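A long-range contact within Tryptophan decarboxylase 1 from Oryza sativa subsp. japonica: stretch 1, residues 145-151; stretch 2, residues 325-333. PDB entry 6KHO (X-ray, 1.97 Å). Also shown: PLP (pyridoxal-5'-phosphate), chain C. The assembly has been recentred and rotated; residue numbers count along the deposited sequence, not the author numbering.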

# COMPACT_ATOMS: atom_id res chain seq x y z
N TRP A 145 -18.07 -6.12 10.53
CA TRP A 145 -19.31 -5.58 9.99
C TRP A 145 -19.50 -5.96 8.53
O TRP A 145 -20.60 -6.35 8.12
N LEU A 146 -18.45 -5.80 7.72
CA LEU A 146 -18.55 -6.15 6.30
C LEU A 146 -18.80 -7.65 6.12
O LEU A 146 -19.59 -8.06 5.25
N ALA A 147 -18.14 -8.48 6.92
CA ALA A 147 -18.40 -9.92 6.87
C ALA A 147 -19.86 -10.22 7.19
O ALA A 147 -20.45 -11.14 6.60
N GLN A 148 -20.47 -9.46 8.10
CA GLN A 148 -21.89 -9.64 8.39
C GLN A 148 -22.75 -9.24 7.20
O GLN A 148 -23.69 -9.96 6.84
N MET A 149 -22.45 -8.10 6.57
CA MET A 149 -23.19 -7.70 5.37
C MET A 149 -23.09 -8.76 4.28
O MET A 149 -24.08 -9.06 3.60
N LEU A 150 -21.89 -9.32 4.09
CA LEU A 150 -21.66 -10.34 3.07
C LEU A 150 -22.20 -11.70 3.47
O LEU A 150 -22.18 -12.63 2.66
N ASN A 151 -22.65 -11.84 4.72
CA ASN A 151 -23.07 -13.14 5.23
C ASN A 151 -21.97 -14.18 5.08
O ASN A 151 -22.24 -15.34 4.75
N SER A 325 -11.07 -12.50 -0.93
CA SER A 325 -10.80 -11.07 -0.90
C SER A 325 -11.81 -10.35 -1.79
O SER A 325 -12.30 -10.91 -2.78
N MET A 326 -12.10 -9.11 -1.41
CA MET A 326 -12.88 -8.21 -2.24
C MET A 326 -12.45 -6.78 -1.92
O MET A 326 -11.84 -6.52 -0.88
N SER A 327 -12.74 -5.87 -2.84
CA SER A 327 -12.25 -4.50 -2.74
C SER A 327 -13.40 -3.53 -2.60
O SER A 327 -14.11 -3.24 -3.59
N PRO A 328 -13.65 -3.00 -1.41
CA PRO A 328 -14.57 -1.87 -1.29
C PRO A 328 -14.17 -0.71 -2.18
O PRO A 328 -15.05 0.06 -2.59
N HIS A 329 -12.88 -0.58 -2.53
CA HIS A 329 -12.53 0.54 -3.40
C HIS A 329 -12.93 0.31 -4.85
O HIS A 329 -12.68 1.19 -5.68
N LYS A 330 -13.57 -0.81 -5.16
CA LYS A 330 -14.23 -0.94 -6.45
C LYS A 330 -15.67 -0.46 -6.31
O LYS A 330 -15.98 0.68 -6.64
N TRP A 331 -16.54 -1.30 -5.75
CA TRP A 331 -17.98 -1.09 -5.81
C TRP A 331 -18.61 -0.85 -4.44
O TRP A 331 -19.81 -1.08 -4.27
N LEU A 332 -17.87 -0.37 -3.45
CA LEU A 332 -18.50 -0.11 -2.15
C LEU A 332 -18.17 1.29 -1.63
O LEU A 332 -18.01 1.50 -0.42
N MET A 333 -18.06 2.27 -2.54
CA MET A 333 -18.04 3.70 -2.21
C MET A 333 -16.93 4.09 -1.24
O MET A 333 -17.07 5.06 -0.49

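The two stretches lie far apart in sequence and meet through side chains alone. No hydrogen bond passes between them, and even the nearest pair of CA atoms, those of Leu 146 and Pro 328, is 9.6 Å apart. That gap is filled by apolar side chains from both directions, which together bury a modest 195 Å².

Met 326 and Leu 146 cover the most surface, and they meet each other. Met 326 leaves the strand with its CA-to-CB bond toward stretch 1. Its chi1 is p, while chi2 and chi3, at 95° and 92°, lie between the usual wells. The long, unbranched thioether can follow such a path, and it lays both its sulfur and its terminal methyl against stretch 1: SD of Met 326 is 3.7 Å from CD2 of Leu 146, and its CE is 3.7 Å from CD1 of Leu 150. A single side chain thus spans two residues four positions apart. The backbone hydrogen bond from Leu 150 N to Leu 146 O, 2.9 Å long, joins the same two residues.

Leu 146, with chi1 t and chi2 p, also points toward the other stretch, and its forked end serves more than one neighbour. CD2 of Leu 146, already against the Met 326 sulfur, lies 4.3 Å from CG of Pro 328, whereas its CD1 reaches CD2 of Leu 332 at 3.9 Å. A branched aliphatic side chain suits this central place, since its branched end touches several neighbours at once and leaves no polar atom in need of a partner.

Leu 332 (chi1 t, chi2 p) extends the apolar patch. CD2 of Leu 332, which meets Leu 146, also stands 4.2 Å from CE of Met 149, whose m, t, m side chain brings its terminal methyl to the contact. Leu 150 (m, t) completes the packing on stretch 1. Pro 328 adds a compact ring that is apolar throughout. The backbone hydrogen bond from Leu 332 N to Pro 328 O, 3.0 Å, ties together the backbone of these two contributors.

The polar side chains take no part in this interface. Ser 327 directs its CB away, and its OG, like that of Ser 325, is hydrogen-bonded elsewhere in the structure. Lys 330 carries the pyridoxal-5'-phosphate: its NZ is covalently bound to C4A of PLP at 1.4 Å, and its side chain is out of reach of the other stretch. The cofactor-bearing segment therefore rests on stretch 1 through its flanking apolar residues.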

# COMPACT_ATOMS: atom_id res chain seq x y z
CB TRP A 145 -19.33 -4.05 10.11
CG TRP A 145 -19.64 -3.48 11.46
CD1 TRP A 145 -19.63 -4.11 12.67
CD2 TRP A 145 -19.97 -2.11 11.73
NE1 TRP A 145 -19.95 -3.22 13.67
CE2 TRP A 145 -20.17 -1.98 13.11
CE3 TRP A 145 -20.14 -0.98 10.92
CZ2 TRP A 145 -20.51 -0.77 13.71
CZ3 TRP A 145 -20.49 0.22 11.51
CH2 TRP A 145 -20.67 0.32 12.89
CB LEU A 146 -17.28 -5.73 5.57
CG LEU A 146 -17.19 -6.14 4.08
CD1 LEU A 146 -18.35 -5.53 3.27
CD2 LEU A 146 -15.84 -5.70 3.50
CB ALA A 147 -17.46 -10.66 7.82
CB GLN A 148 -22.30 -8.84 9.62
CG GLN A 148 -21.71 -9.32 10.93
CD GLN A 148 -22.10 -8.44 12.09
OE1 GLN A 148 -23.28 -8.14 12.29
NE2 GLN A 148 -21.11 -8.01 12.87
CB MET A 149 -22.68 -6.35 4.85
CG MET A 149 -22.81 -5.19 5.82
SD MET A 149 -22.85 -3.59 4.99
CE MET A 149 -21.29 -3.59 4.10
CB LEU A 150 -20.17 -10.49 2.78
CG LEU A 150 -19.46 -9.30 2.14
CD1 LEU A 150 -17.94 -9.52 2.17
CD2 LEU A 150 -19.94 -9.14 0.72
CB ASN A 151 -24.35 -13.60 4.56
CG ASN A 151 -25.52 -13.48 5.46
OD1 ASN A 151 -25.72 -14.32 6.34
ND2 ASN A 151 -26.27 -12.40 5.31
CB SER A 325 -9.37 -10.74 -1.35
OG SER A 325 -9.09 -11.26 -2.65
CB MET A 326 -14.39 -8.38 -2.02
CG MET A 326 -14.78 -8.43 -0.59
SD MET A 326 -15.29 -6.81 -0.01
CE MET A 326 -17.03 -7.00 -0.36
CB SER A 327 -11.40 -4.14 -3.96
OG SER A 327 -10.19 -4.89 -3.94
CB PRO A 328 -14.49 -1.50 0.20
CG PRO A 328 -14.10 -2.79 0.87
CD PRO A 328 -13.16 -3.47 -0.09
CB HIS A 329 -11.03 0.89 -3.28
CG HIS A 329 -10.09 -0.08 -3.93
ND1 HIS A 329 -8.96 -0.54 -3.29
CD2 HIS A 329 -10.05 -0.60 -5.18
CE1 HIS A 329 -8.28 -1.33 -4.10
NE2 HIS A 329 -8.92 -1.39 -5.26
CB LYS A 330 -14.20 -2.39 -6.96
CG LYS A 330 -12.80 -2.87 -7.25
CD LYS A 330 -12.51 -2.86 -8.72
CE LYS A 330 -11.62 -4.02 -9.06
NZ LYS A 330 -10.53 -3.60 -9.95
CB TRP A 331 -18.62 -2.32 -6.49
CG TRP A 331 -19.95 -2.08 -7.15
CD1 TRP A 331 -20.62 -0.89 -7.31
CD2 TRP A 331 -20.78 -3.09 -7.75
NE1 TRP A 331 -21.81 -1.10 -7.97
CE2 TRP A 331 -21.94 -2.44 -8.25
CE3 TRP A 331 -20.66 -4.48 -7.92
CZ2 TRP A 331 -22.96 -3.14 -8.90
CZ3 TRP A 331 -21.67 -5.16 -8.56
CH2 TRP A 331 -22.80 -4.49 -9.05
CB LEU A 332 -18.13 -1.19 -1.14
CG LEU A 332 -19.18 -1.44 -0.05
CD1 LEU A 332 -20.45 -2.02 -0.67
CD2 LEU A 332 -18.64 -2.35 1.05
CB MET A 333 -19.39 4.15 -1.63
CG MET A 333 -20.47 4.30 -2.70
SD MET A 333 -22.08 4.63 -1.99
CE MET A 333 -22.45 3.05 -1.31
N1 PLP C . -9.05 -9.02 -9.62
C2 PLP C . -10.29 -8.61 -10.07
C2A PLP C . -11.39 -9.58 -10.35
C3 PLP C . -10.53 -7.26 -10.28
O3 PLP C . -11.75 -6.85 -10.73
C4 PLP C . -9.53 -6.32 -10.03
C4A PLP C . -9.89 -4.87 -9.88
C5 PLP C . -8.29 -6.74 -9.57
C6 PLP C . -8.05 -8.10 -9.37
C5A PLP C . -7.23 -5.68 -9.32
O4P PLP C . -6.12 -6.15 -8.60
P PLP C . -5.20 -5.12 -7.73
O1P PLP C . -4.81 -3.93 -8.57
O2P PLP C . -3.99 -5.90 -7.28
O3P PLP C . -5.95 -4.59 -6.53